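Local structure of shikimate dehydrogenase (NADP(+)) (3U62) at residues M1-G7 with Y53-T59; L18-Y22 with V247-V251; I37-F42 with I60-E64; Y226-M230 with V243-V247. The protein probably catalyses the reversible NADPH-linked reduction of 3-dehydroshikimate to shikimate, a step on the way to chorismate and the aromatic amino acids. All coordinates share one frame; numbering follows the deposited sequence.

Interaction 1 (M1-G7 with Y53-T59)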
loop_
_atom_site.group_PDB
_atom_site.type_symbol
_atom_site.label_atom_id
_atom_site.label_comp_id
_atom_site.label_asym_id
_atom_site.label_seq_id
_atom_site.Cartn_x
_atom_site.Cartn_y
_atom_site.Cartn_z
ATOM N N MET A 1 1.044 -10.504 -23.110
ATOM C CA MET A 1 1.985 -10.393 -21.957
ATOM C C MET A 1 1.454 -11.107 -20.717
ATOM O O MET A 1 0.242 -11.258 -20.543
ATOM C CB MET A 1 2.290 -8.925 -21.638
ATOM C CG MET A 1 3.125 -8.217 -22.706
ATOM S SD MET A 1 3.678 -6.574 -22.205
ATOM C CE MET A 1 2.145 -5.648 -22.274
ATOM N N LYS A 2 2.374 -11.542 -19.860
ATOM C CA LYS A 2 2.037 -12.276 -18.642
ATOM C C LYS A 2 2.414 -11.478 -17.399
ATOM O O LYS A 2 3.528 -10.954 -17.298
ATOM C CB LYS A 2 2.745 -13.634 -18.619
ATOM C CG LYS A 2 2.271 -14.619 -19.679
ATOM C CD LYS A 2 3.100 -15.892 -19.647
ATOM C CE LYS A 2 2.667 -16.866 -20.729
ATOM N NZ LYS A 2 3.538 -18.073 -20.769
ATOM N N PHE A 3 1.475 -11.390 -16.458
ATOM C CA PHE A 3 1.681 -10.693 -15.191
ATOM C C PHE A 3 1.237 -11.585 -14.037
ATOM O O PHE A 3 0.547 -12.583 -14.253
ATOM C CB PHE A 3 0.898 -9.371 -15.170
ATOM C CG PHE A 3 1.207 -8.466 -16.329
ATOM C CD1 PHE A 3 0.409 -8.474 -17.469
ATOM C CD2 PHE A 3 2.306 -7.613 -16.288
ATOM C CE1 PHE A 3 0.698 -7.643 -18.549
ATOM C CE2 PHE A 3 2.604 -6.781 -17.362
ATOM C CZ PHE A 3 1.797 -6.793 -18.495
ATOM N N CYS A 4 1.650 -11.237 -12.821
ATOM C CA CYS A 4 1.166 -11.907 -11.620
ATOM C C CYS A 4 1.364 -11.007 -10.412
ATOM O O CYS A 4 1.908 -9.901 -10.525
ATOM C CB CYS A 4 1.881 -13.248 -11.402
ATOM S SG CYS A 4 3.671 -13.131 -11.152
ATOM N N ILE A 5 0.905 -11.475 -9.260
ATOM C CA ILE A 5 1.250 -10.855 -7.995
ATOM C C ILE A 5 2.066 -11.858 -7.182
ATOM O O ILE A 5 1.694 -13.029 -7.064
ATOM C CB ILE A 5 -0.006 -10.358 -7.221
ATOM C CG1 ILE A 5 0.384 -9.693 -5.894
ATOM C CG2 ILE A 5 -1.034 -11.478 -7.021
ATOM C CD1 ILE A 5 0.209 -8.192 -5.884
ATOM N N ILE A 6 3.192 -11.396 -6.647
ATOM C CA ILE A 6 4.032 -12.227 -5.794
ATOM C C ILE A 6 3.981 -11.716 -4.358
ATOM O O ILE A 6 3.839 -10.513 -4.118
ATOM C CB ILE A 6 5.501 -12.339 -6.321
ATOM C CG1 ILE A 6 6.237 -10.990 -6.247
ATOM C CG2 ILE A 6 5.523 -12.863 -7.764
ATOM C CD1 ILE A 6 7.083 -10.816 -4.975
ATOM N N GLY A 7 4.083 -12.640 -3.409
ATOM C CA GLY A 7 4.002 -12.304 -1.994
ATOM C C GLY A 7 3.808 -13.530 -1.128
ATOM O O GLY A 7 3.913 -14.664 -1.608
ATOM N N TYR A 53 7.472 -14.044 -16.602
ATOM C CA TYR A 53 6.514 -12.944 -16.638
ATOM C C TYR A 53 7.135 -11.683 -17.223
ATOM O O TYR A 53 8.304 -11.382 -16.963
ATOM C CB TYR A 53 5.990 -12.655 -15.230
ATOM C CG TYR A 53 5.193 -13.786 -14.621
ATOM C CD1 TYR A 53 3.822 -13.893 -14.848
ATOM C CD2 TYR A 53 5.806 -14.745 -13.815
ATOM C CE1 TYR A 53 3.083 -14.926 -14.295
ATOM C CE2 TYR A 53 5.077 -15.782 -13.254
ATOM C CZ TYR A 53 3.716 -15.864 -13.497
ATOM O OH TYR A 53 2.978 -16.887 -12.950
ATOM N N ASP A 54 6.350 -10.955 -18.013
ATOM C CA ASP A 54 6.772 -9.658 -18.549
ATOM C C ASP A 54 6.859 -8.625 -17.432
ATOM O O ASP A 54 7.769 -7.792 -17.409
ATOM C CB ASP A 54 5.799 -9.182 -19.628
ATOM C CG ASP A 54 5.794 -10.084 -20.842
ATOM O OD1 ASP A 54 4.955 -11.009 -20.893
ATOM O OD2 ASP A 54 6.642 -9.884 -21.737
ATOM N N GLY A 55 5.901 -8.688 -16.515
ATOM C CA GLY A 55 5.861 -7.803 -15.364
ATOM C C GLY A 55 5.100 -8.457 -14.235
ATOM O O GLY A 55 4.499 -9.518 -14.417
ATOM N N PHE A 56 5.137 -7.831 -13.064
ATOM C CA PHE A 56 4.414 -8.340 -11.907
ATOM C C PHE A 56 4.303 -7.312 -10.797
ATOM O O PHE A 56 5.049 -6.331 -10.759
ATOM C CB PHE A 56 5.045 -9.641 -11.371
ATOM C CG PHE A 56 6.505 -9.524 -11.012
ATOM C CD1 PHE A 56 6.895 -9.204 -9.713
ATOM C CD2 PHE A 56 7.490 -9.771 -11.963
ATOM C CE1 PHE A 56 8.242 -9.109 -9.376
ATOM C CE2 PHE A 56 8.840 -9.679 -11.635
ATOM C CZ PHE A 56 9.218 -9.349 -10.339
ATOM N N ASN A 57 3.351 -7.547 -9.900
ATOM C CA ASN A 57 3.265 -6.799 -8.663
ATOM C C ASN A 57 3.906 -7.586 -7.532
ATOM O O ASN A 57 3.917 -8.820 -7.545
ATOM C CB ASN A 57 1.811 -6.470 -8.326
ATOM C CG ASN A 57 1.227 -5.407 -9.233
ATOM O OD1 ASN A 57 1.771 -4.311 -9.362
ATOM N ND2 ASN A 57 0.103 -5.724 -9.868
ATOM N N ALA A 58 4.451 -6.862 -6.562
ATOM C CA ALA A 58 4.995 -7.465 -5.358
ATOM C C ALA A 58 4.271 -6.883 -4.157
ATOM O O ALA A 58 4.065 -5.670 -4.076
ATOM C CB ALA A 58 6.486 -7.200 -5.260
ATOM N N THR A 59 3.870 -7.751 -3.237
ATOM C CA THR A 59 3.304 -7.308 -1.970
ATOM C C THR A 59 4.147 -7.882 -0.828
ATOM O O THR A 59 5.232 -8.419 -1.073
ATOM C CB THR A 59 1.793 -7.661 -1.855
ATOM O OG1 THR A 59 1.243 -7.071 -0.671
ATOM C CG2 THR A 59 1.563 -9.174 -1.840
#
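Lys2 O is approached by two amides of the other segment. Asp54 N lies 2.9 Å from Lys2 O and Gly55 N lies 3.4 Å from the same oxygen; both bonds are weak. The Lys2 amide gives a sound bond to the carboxylate of Asp54, with N to OD1 at 2.8 Å. OD1 receives it on its anti side, 17° out of the carboxylate plane. The other oxygen, Asp54 OD2, forms a salt bridge with Arg87. Beyond this end the strands run parallel. Asn57 N bonds to Cys4 O, Ile6 N to Asn57 O, and Thr59 N to Ile6 O, each at 2.8 to 2.9 Å. Phe3 CA adds a CH...O contact to Gly55 O at 3.1 Å.

Tyr53 lays its ring over Cys4. The sulfur sits above the middle of the ring face, with SG 3.5 Å from the Tyr53 centroid and only 5° off the normal. Cys4 SG stands between its own N and carbonyl carbon (chi1 62°), which lifts it from the strand to the ring. Tyr53 OH bonds to Glu35 of strand 31-36, on the far side of strand 2-7 from 55-58. Without the ring, as with an alanine here, the Cys4 sulfur is likely to lose its aromatic cover and Glu35 its hydroxyl partner. Ile6 and Ala58 share one face of the sheet, where Ile6 CD1 meets Ala58 CB at 3.7 Å; on the other, Ile5 CD1 packs on Asn57 CB. These are adjacent parallel strands in the mixed sheet of the substrate-binding domain, leading to Thr59, a predicted shikimate-binding residue.

Interaction 2 (L18-Y22 with V247-V251)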
loop_
_atom_site.group_PDB
_atom_site.type_symbol
_atom_site.label_atom_id
_atom_site.label_comp_id
_atom_site.label_asym_id
_atom_site.label_seq_id
_atom_site.Cartn_x
_atom_site.Cartn_y
_atom_site.Cartn_z
ATOM N N LEU A 18 -9.568 -9.186 -10.995
ATOM C CA LEU A 18 -9.793 -7.840 -11.516
ATOM C C LEU A 18 -9.008 -7.549 -12.791
ATOM O O LEU A 18 -9.583 -7.065 -13.768
ATOM C CB LEU A 18 -9.514 -6.781 -10.446
ATOM C CG LEU A 18 -10.636 -6.577 -9.421
ATOM C CD1 LEU A 18 -10.079 -5.958 -8.150
ATOM C CD2 LEU A 18 -11.770 -5.721 -9.996
ATOM N N TYR A 19 -7.708 -7.841 -12.788
ATOM C CA TYR A 19 -6.890 -7.629 -13.981
ATOM C C TYR A 19 -7.340 -8.521 -15.139
ATOM O O TYR A 19 -7.390 -8.066 -16.283
ATOM C CB TYR A 19 -5.406 -7.845 -13.688
ATOM C CG TYR A 19 -4.742 -6.749 -12.879
ATOM C CD1 TYR A 19 -4.715 -6.806 -11.485
ATOM C CD2 TYR A 19 -4.115 -5.669 -13.505
ATOM C CE1 TYR A 19 -4.097 -5.811 -10.733
ATOM C CE2 TYR A 19 -3.493 -4.667 -12.759
ATOM C CZ TYR A 19 -3.488 -4.747 -11.376
ATOM O OH TYR A 19 -2.876 -3.765 -10.631
ATOM N N ASN A 20 -7.673 -9.778 -14.845
ATOM C CA ASN A 20 -8.154 -10.703 -15.873
ATOM C C ASN A 20 -9.495 -10.296 -16.478
ATOM O O ASN A 20 -9.698 -10.445 -17.687
ATOM C CB ASN A 20 -8.216 -12.137 -15.346
ATOM C CG ASN A 20 -6.844 -12.771 -15.221
ATOM O OD1 ASN A 20 -5.999 -12.637 -16.107
ATOM N ND2 ASN A 20 -6.617 -13.476 -14.119
ATOM N N GLU A 21 -10.407 -9.794 -15.642
ATOM C CA GLU A 21 -11.681 -9.263 -16.131
ATOM C C GLU A 21 -11.431 -8.030 -16.997
ATOM O O GLU A 21 -12.062 -7.858 -18.041
ATOM C CB GLU A 21 -12.626 -8.917 -14.972
ATOM C CG GLU A 21 -14.040 -8.511 -15.410
ATOM C CD GLU A 21 -14.919 -8.012 -14.266
ATOM O OE1 GLU A 21 -14.417 -7.834 -13.131
ATOM O OE2 GLU A 21 -16.128 -7.795 -14.505
ATOM N N TYR A 22 -10.501 -7.187 -16.550
ATOM C CA TYR A 22 -10.111 -5.981 -17.270
ATOM C C TYR A 22 -9.538 -6.309 -18.651
ATOM O O TYR A 22 -9.943 -5.706 -19.649
ATOM C CB TYR A 22 -9.109 -5.168 -16.441
ATOM C CG TYR A 22 -8.400 -4.080 -17.211
ATOM C CD1 TYR A 22 -8.978 -2.823 -17.367
ATOM C CD2 TYR A 22 -7.148 -4.309 -17.782
ATOM C CE1 TYR A 22 -8.331 -1.823 -18.078
ATOM C CE2 TYR A 22 -6.494 -3.317 -18.495
ATOM C CZ TYR A 22 -7.090 -2.078 -18.637
ATOM O OH TYR A 22 -6.450 -1.087 -19.338
ATOM N N VAL A 247 -14.378 -1.773 -14.941
ATOM C CA VAL A 247 -14.003 -3.008 -14.250
ATOM C C VAL A 247 -13.488 -2.750 -12.832
ATOM O O VAL A 247 -14.009 -3.316 -11.870
ATOM C CB VAL A 247 -12.987 -3.849 -15.075
ATOM C CG1 VAL A 247 -12.492 -5.056 -14.280
ATOM C CG2 VAL A 247 -13.610 -4.305 -16.390
ATOM N N PHE A 248 -12.476 -1.893 -12.705
ATOM C CA PHE A 248 -11.878 -1.606 -11.401
ATOM C C PHE A 248 -12.736 -0.696 -10.520
ATOM O O PHE A 248 -12.534 -0.643 -9.307
ATOM C CB PHE A 248 -10.465 -1.037 -11.554
ATOM C CG PHE A 248 -9.409 -2.087 -11.761
ATOM C CD1 PHE A 248 -9.206 -2.653 -13.017
ATOM C CD2 PHE A 248 -8.615 -2.511 -10.699
ATOM C CE1 PHE A 248 -8.227 -3.624 -13.214
ATOM C CE2 PHE A 248 -7.634 -3.484 -10.886
ATOM C CZ PHE A 248 -7.439 -4.040 -12.146
ATOM N N GLY A 249 -13.689 0.010 -11.125
ATOM C CA GLY A 249 -14.616 0.857 -10.375
ATOM C C GLY A 249 -15.456 0.088 -9.366
ATOM O O GLY A 249 -16.031 0.684 -8.450
ATOM N N GLU A 250 -15.522 -1.235 -9.537
ATOM C CA GLU A 250 -16.282 -2.101 -8.632
ATOM C C GLU A 250 -15.692 -2.155 -7.216
ATOM O O GLU A 250 -16.415 -2.439 -6.257
ATOM C CB GLU A 250 -16.456 -3.512 -9.221
ATOM C CG GLU A 250 -15.231 -4.421 -9.125
ATOM C CD GLU A 250 -15.448 -5.774 -9.786
ATOM O OE1 GLU A 250 -15.508 -5.834 -11.044
ATOM O OE2 GLU A 250 -15.545 -6.784 -9.051
ATOM N N VAL A 251 -14.394 -1.879 -7.086
ATOM C CA VAL A 251 -13.748 -1.845 -5.767
ATOM C C VAL A 251 -14.152 -0.609 -4.962
ATOM O O VAL A 251 -13.930 -0.552 -3.751
ATOM C CB VAL A 251 -12.191 -1.943 -5.841
ATOM C CG1 VAL A 251 -11.762 -3.137 -6.680
ATOM C CG2 VAL A 251 -11.566 -0.650 -6.370
#
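Helix 15-26 of the substrate-binding domain packs here on the end of helix 241-248 and the 3-10 turn after it, close to the C-terminus. Phe248 fills the middle of the contact. Its ring edge points at the face of Tyr19 in a T-shaped pair, with centroids 5.1 Å apart and planes at 78°. Phe248 CZ stands above the centre of the Tyr19 ring. Leu18 covers a face of the Phe248 ring with its CB, 4.2 Å from the centroid, in a CH-pi contact. Tyr22 CB closes on the edge of the same ring at CE1, 3.7 Å away.

Val247 packs beside it. Its CG1 is anti to the backbone N (chi1 174°), and this torsion sends the methyl to the helix, where it lies 3.6 Å from Leu18 O and also touches Tyr22 CB. The two branches of Leu18 part company: CD1 meets Val251 CG1 at 3.6 Å, while CD2 lies against the carboxylate carbon of Glu250.

At the outer margin Glu21 OE1 and Glu250 OE1 are 3.1 Å apart, with carboxylate planes 84° apart. Two acceptors this close would probably repel if both were charged, and a raised pKa for one is possible. The tyrosine hydroxyls bond elsewhere, Tyr19 OH to Asn232 and Tyr22 OH to Ile238 and Asp240. Val251 also touches Tyr201, a predicted shikimate-binding residue. The arrangement is a largely apolar helix-helix interface, with acidic groups at its margin, joining the N-terminal domain to the C-terminal helices.

Interaction 3 (I37-F42 with I60-E64). With SO4 (sulfate ion), chain C.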
loop_
_atom_site.group_PDB
_atom_site.type_symbol
_atom_site.label_atom_id
_atom_site.label_comp_id
_atom_site.label_asym_id
_atom_site.label_seq_id
_atom_site.Cartn_x
_atom_site.Cartn_y
_atom_site.Cartn_z
ATOM N N ILE A 37 5.215 -17.117 -2.675
ATOM C CA ILE A 37 6.598 -17.532 -2.459
ATOM C C ILE A 37 7.016 -17.231 -1.022
ATOM O O ILE A 37 6.975 -16.076 -0.599
ATOM C CB ILE A 37 7.560 -16.802 -3.437
ATOM C CG1 ILE A 37 7.067 -16.943 -4.882
ATOM C CG2 ILE A 37 8.985 -17.343 -3.289
ATOM C CD1 ILE A 37 7.643 -15.919 -5.852
ATOM N N PRO A 38 7.401 -18.273 -0.261
ATOM C CA PRO A 38 7.917 -18.023 1.085
ATOM C C PRO A 38 9.277 -17.319 1.041
ATOM O O PRO A 38 10.042 -17.532 0.094
ATOM C CB PRO A 38 8.047 -19.430 1.680
ATOM C CG PRO A 38 8.163 -20.338 0.510
ATOM C CD PRO A 38 7.340 -19.713 -0.572
ATOM N N PRO A 39 9.575 -16.475 2.053
ATOM C CA PRO A 39 10.835 -15.725 2.110
ATOM C C PRO A 39 12.076 -16.601 1.927
ATOM O O PRO A 39 13.032 -16.181 1.269
ATOM C CB PRO A 39 10.817 -15.125 3.519
ATOM C CG PRO A 39 9.380 -14.976 3.837
ATOM C CD PRO A 39 8.690 -16.140 3.185
ATOM N N GLU A 40 12.048 -17.805 2.495
ATOM C CA GLU A 40 13.171 -18.741 2.421
ATOM C C GLU A 40 13.423 -19.289 1.010
ATOM O O GLU A 40 14.520 -19.781 0.720
ATOM C CB GLU A 40 13.002 -19.883 3.434
ATOM C CG GLU A 40 11.782 -20.792 3.213
ATOM C CD GLU A 40 10.524 -20.329 3.946
ATOM O OE1 GLU A 40 10.412 -19.130 4.286
ATOM O OE2 GLU A 40 9.636 -21.177 4.178
ATOM N N SER A 41 12.415 -19.204 0.145
ATOM C CA SER A 41 12.523 -19.709 -1.223
ATOM C C SER A 41 12.690 -18.601 -2.261
ATOM O O SER A 41 12.865 -18.886 -3.448
ATOM C CB SER A 41 11.298 -20.560 -1.572
ATOM O OG SER A 41 11.164 -21.653 -0.682
ATOM N N PHE A 42 12.654 -17.347 -1.813
ATOM C CA PHE A 42 12.617 -16.200 -2.723
ATOM C C PHE A 42 13.790 -16.112 -3.701
ATOM O O PHE A 42 13.570 -15.960 -4.903
ATOM C CB PHE A 42 12.478 -14.884 -1.951
ATOM C CG PHE A 42 12.208 -13.693 -2.830
ATOM C CD1 PHE A 42 10.904 -13.332 -3.153
ATOM C CD2 PHE A 42 13.258 -12.928 -3.338
ATOM C CE1 PHE A 42 10.647 -12.230 -3.967
ATOM C CE2 PHE A 42 13.012 -11.826 -4.151
ATOM C CZ PHE A 42 11.704 -11.476 -4.466
ATOM N N ILE A 60 3.665 -7.758 0.407
ATOM C CA ILE A 60 4.379 -8.295 1.568
ATOM C C ILE A 60 4.686 -9.787 1.396
ATOM O O ILE A 60 3.859 -10.533 0.864
ATOM C CB ILE A 60 3.611 -8.056 2.898
ATOM C CG1 ILE A 60 2.197 -8.657 2.841
ATOM C CG2 ILE A 60 3.573 -6.563 3.232
ATOM C CD1 ILE A 60 1.574 -8.925 4.205
ATOM N N PRO A 61 5.882 -10.226 1.832
ATOM C CA PRO A 61 6.962 -9.442 2.426
ATOM C C PRO A 61 8.121 -9.213 1.455
ATOM O O PRO A 61 9.288 -9.291 1.853
ATOM C CB PRO A 61 7.424 -10.345 3.570
ATOM C CG PRO A 61 7.192 -11.758 3.048
ATOM C CD PRO A 61 6.175 -11.669 1.915
ATOM N N HIS A 62 7.803 -8.917 0.194
ATOM C CA HIS A 62 8.804 -8.946 -0.872
ATOM C C HIS A 62 9.099 -7.625 -1.580
ATOM O O HIS A 62 9.925 -7.598 -2.496
ATOM C CB HIS A 62 8.413 -9.991 -1.919
ATOM C CG HIS A 62 8.384 -11.390 -1.396
ATOM N ND1 HIS A 62 7.593 -12.379 -1.942
ATOM C CD2 HIS A 62 9.061 -11.972 -0.377
ATOM C CE1 HIS A 62 7.783 -13.508 -1.282
ATOM N NE2 HIS A 62 8.663 -13.286 -0.320
ATOM N N LYS A 63 8.445 -6.541 -1.169
ATOM C CA LYS A 63 8.612 -5.251 -1.851
ATOM C C LYS A 63 10.043 -4.714 -1.782
ATOM O O LYS A 63 10.589 -4.264 -2.793
ATOM C CB LYS A 63 7.613 -4.209 -1.340
ATOM C CG LYS A 63 6.158 -4.529 -1.677
ATOM C CD LYS A 63 5.221 -3.361 -1.378
ATOM C CE LYS A 63 5.146 -3.032 0.114
ATOM N NZ LYS A 63 4.652 -4.172 0.938
ATOM N N GLU A 64 10.646 -4.768 -0.596
ATOM C CA GLU A 64 12.049 -4.396 -0.432
ATOM C C GLU A 64 12.957 -5.473 -1.029
ATOM O O GLU A 64 13.952 -5.159 -1.686
ATOM C CB GLU A 64 12.383 -4.170 1.049
ATOM C CG GLU A 64 13.724 -3.464 1.315
ATOM C CD GLU A 64 14.930 -4.393 1.217
ATOM O OE1 GLU A 64 14.817 -5.578 1.611
ATOM O OE2 GLU A 64 15.994 -3.933 0.755
HETATM S S SO4 C . 7.686 -5.426 2.377
HETATM O O1 SO4 C . 7.617 -6.275 3.562
HETATM O O2 SO4 C . 9.078 -5.312 1.940
HETATM O O3 SO4 C . 7.163 -4.103 2.700
HETATM O O4 SO4 C . 6.881 -6.014 1.311
#
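Phe42 lies across one face of the His62 ring. Its CD1 is 3.4 Å above the ring plane, over the centre, and its CE1 comes 3.5 Å from His62 CG. The two rings are oblique, with planes at 47°. With chi1 at -171° Phe42 swings its ring away from its own amide, from the start of helix 42-52 over to the histidine. Pro61 CD covers the opposite face of the imidazole, offset toward the rim. The edge of the ring faces the backbone of Ile37. Beside the histidine, Pro39 CG meets Pro61 CG at 4.0 Å, the two proline rings crossing at about a right angle.

Replacing His62 by an alanine is likely to open a gap between Phe42 and Pro61 and free the Phe42 ring to shift.

Further out, Ile6 of strand 2-7 touches both Phe42 and His62. The peptide bond before Pro61 is cis, and the chain then turns to the sulfate. Lys63 N bonds to sulfate O4 at 3.0 Å, and Glu64 N to sulfate O2 at 3.0 Å. The Lys63 chain bends back so that NZ reaches sulfate O4 at 2.9 Å and sulfate O3 at 3.1 Å. Gly118 N, in the predicted NADP(+)-binding loop, also bonds to the sulfate. Lys63 is the predicted proton acceptor, and the sulfate, probably from the crystallisation liquor, is consistent with an anion-binding spot in the active-site cleft between the two domains.

Interaction 4 (Y226-M230 with V243-V247)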
loop_
_atom_site.group_PDB
_atom_site.type_symbol
_atom_site.label_atom_id
_atom_site.label_comp_id
_atom_site.label_asym_id
_atom_site.label_seq_id
_atom_site.Cartn_x
_atom_site.Cartn_y
_atom_site.Cartn_z
ATOM N N TYR A 226 -7.154 0.997 -6.186
ATOM C CA TYR A 226 -7.670 1.469 -7.470
ATOM C C TYR A 226 -6.620 2.275 -8.226
ATOM O O TYR A 226 -6.352 2.005 -9.400
ATOM C CB TYR A 226 -8.930 2.310 -7.229
ATOM C CG TYR A 226 -9.612 2.870 -8.461
ATOM C CD1 TYR A 226 -10.555 2.119 -9.164
ATOM C CD2 TYR A 226 -9.349 4.169 -8.899
ATOM C CE1 TYR A 226 -11.198 2.635 -10.286
ATOM C CE2 TYR A 226 -9.984 4.696 -10.021
ATOM C CZ TYR A 226 -10.908 3.925 -10.707
ATOM O OH TYR A 226 -11.539 4.441 -11.817
ATOM N N TYR A 227 -6.017 3.249 -7.551
ATOM C CA TYR A 227 -5.080 4.154 -8.208
ATOM C C TYR A 227 -3.691 3.562 -8.451
ATOM O O TYR A 227 -3.030 3.941 -9.422
ATOM C CB TYR A 227 -4.997 5.489 -7.471
ATOM C CG TYR A 227 -6.225 6.357 -7.646
ATOM C CD1 TYR A 227 -7.029 6.690 -6.557
ATOM C CD2 TYR A 227 -6.585 6.847 -8.904
ATOM C CE1 TYR A 227 -8.157 7.489 -6.709
ATOM C CE2 TYR A 227 -7.711 7.646 -9.071
ATOM C CZ TYR A 227 -8.490 7.965 -7.969
ATOM O OH TYR A 227 -9.605 8.752 -8.130
ATOM N N GLN A 228 -3.246 2.645 -7.592
ATOM C CA GLN A 228 -1.988 1.938 -7.860
ATOM C C GLN A 228 -2.135 1.009 -9.065
ATOM O O GLN A 228 -1.211 0.883 -9.868
ATOM C CB GLN A 228 -1.420 1.217 -6.621
ATOM C CG GLN A 228 -2.230 0.039 -6.074
ATOM C CD GLN A 228 -1.914 -1.290 -6.750
ATOM O OE1 GLN A 228 -0.760 -1.594 -7.059
ATOM N NE2 GLN A 228 -2.950 -2.094 -6.971
ATOM N N ALA A 229 -3.305 0.381 -9.188
ATOM C CA ALA A 229 -3.619 -0.477 -10.333
ATOM C C ALA A 229 -3.614 0.319 -11.635
ATOM O O ALA A 229 -3.104 -0.153 -12.652
ATOM C CB ALA A 229 -4.959 -1.165 -10.132
ATOM N N MET A 230 -4.187 1.521 -11.587
ATOM C CA MET A 230 -4.179 2.445 -12.718
ATOM C C MET A 230 -2.750 2.755 -13.158
ATOM O O MET A 230 -2.432 2.689 -14.349
ATOM C CB MET A 230 -4.913 3.737 -12.349
ATOM C CG MET A 230 -4.902 4.812 -13.432
ATOM S SD MET A 230 -5.635 6.369 -12.894
ATOM C CE MET A 230 -7.366 5.917 -12.779
ATOM N N VAL A 243 -12.410 1.218 -19.870
ATOM C CA VAL A 243 -12.494 -0.167 -19.407
ATOM C C VAL A 243 -12.034 -0.268 -17.951
ATOM O O VAL A 243 -12.625 -1.012 -17.161
ATOM C CB VAL A 243 -11.692 -1.134 -20.322
ATOM C CG1 VAL A 243 -11.682 -2.551 -19.759
ATOM C CG2 VAL A 243 -12.272 -1.138 -21.731
ATOM N N PHE A 244 -10.995 0.489 -17.597
ATOM C CA PHE A 244 -10.504 0.505 -16.223
ATOM C C PHE A 244 -11.577 0.972 -15.244
ATOM O O PHE A 244 -11.797 0.334 -14.213
ATOM C CB PHE A 244 -9.252 1.373 -16.076
ATOM C CG PHE A 244 -8.665 1.341 -14.697
ATOM C CD1 PHE A 244 -7.850 0.287 -14.307
ATOM C CD2 PHE A 244 -8.949 2.345 -13.775
ATOM C CE1 PHE A 244 -7.307 0.238 -13.029
ATOM C CE2 PHE A 244 -8.413 2.305 -12.491
ATOM C CZ PHE A 244 -7.593 1.245 -12.118
ATOM N N LYS A 245 -12.234 2.083 -15.568
ATOM C CA LYS A 245 -13.291 2.635 -14.724
ATOM C C LYS A 245 -14.465 1.670 -14.578
ATOM O O LYS A 245 -15.052 1.559 -13.495
ATOM C CB LYS A 245 -13.777 3.980 -15.269
ATOM C CG LYS A 245 -12.790 5.118 -15.079
ATOM C CD LYS A 245 -13.326 6.409 -15.663
ATOM C CE LYS A 245 -12.320 7.536 -15.508
ATOM N NZ LYS A 245 -12.833 8.814 -16.080
ATOM N N GLU A 246 -14.798 0.976 -15.663
ATOM C CA GLU A 246 -15.888 0.007 -15.647
ATOM C C GLU A 246 -15.567 -1.202 -14.764
ATOM O O GLU A 246 -16.388 -1.600 -13.934
ATOM C CB GLU A 246 -16.217 -0.447 -17.070
ATOM C CG GLU A 246 -17.433 -1.356 -17.173
ATOM C CD GLU A 246 -17.756 -1.733 -18.602
ATOM O OE1 GLU A 246 -17.775 -2.945 -18.908
ATOM O OE2 GLU A 246 -17.985 -0.821 -19.427
ATOM N N VAL A 247 -14.378 -1.773 -14.941
ATOM C CA VAL A 247 -14.003 -3.008 -14.250
ATOM C C VAL A 247 -13.488 -2.750 -12.832
ATOM O O VAL A 247 -14.009 -3.316 -11.870
ATOM C CB VAL A 247 -12.987 -3.849 -15.075
ATOM C CG1 VAL A 247 -12.492 -5.056 -14.280
ATOM C CG2 VAL A 247 -13.610 -4.305 -16.390
#
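Phe244 and Tyr226 carry this contact between two C-terminal helices, 222-235 and 241-248. The helices form an antiparallel pair joined by a short link. The two segments have axes 11.5 Å apart at closest approach, at an angle of 149°. Such spacing is wide, and large side chains bridge it.

Phe244 has the most surface covered by the contact. A chi1 of -176°, with CG turned away from the backbone N, drives the ring into the side of the other helix. The ring edge arrives at the backbone there, with CZ 3.1 Å from Tyr226 O, near the ring plane. Met230 N is 3.5 Å from the same CZ. Ala229 CB lies at the ring edge, 4.0 Å from Phe244 CE1.

Tyr226 comes from one turn earlier and offers a ring face. Phe244 CE2 sits over that face, toward its rim, and the planes are 54° apart. Met230 adds its CB, 3.7 Å from Phe244 CZ, and its bent end brings CE to Phe244 CE2. Phe244 also stacks with Phe248 of its own helix. At the outer side, the Tyr226 hydroxyl lies beside the aliphatic part of Lys245, with OH 3.6 Å from CG.

How the interactions relate
Interactions 2 and 4 are neighbours, about 7 Å apart between centres. Both use helix 241-248, but different residues of it: Val247 and Phe248 meet helix 15-26, Phe244 and Lys245 meet helix 222-235. Both are mainly buried and aromatic, with an exposed margin. Interaction 1 is also buried, but backbone hydrogen bonds between two parallel strands of a mixed sheet hold it. It touches interaction 2 where Asn57 meets Tyr19. Interaction 3 is only partly buried. It joins the loops that follow strands 31-36 and 55-58, which flank strand 2-7, and Gly7 O probably bonds to Ile37 N between interactions 1 and 3. Its polar chemistry lies at the sulfate. Its centre is about 26 Å from those of interactions 2 and 4.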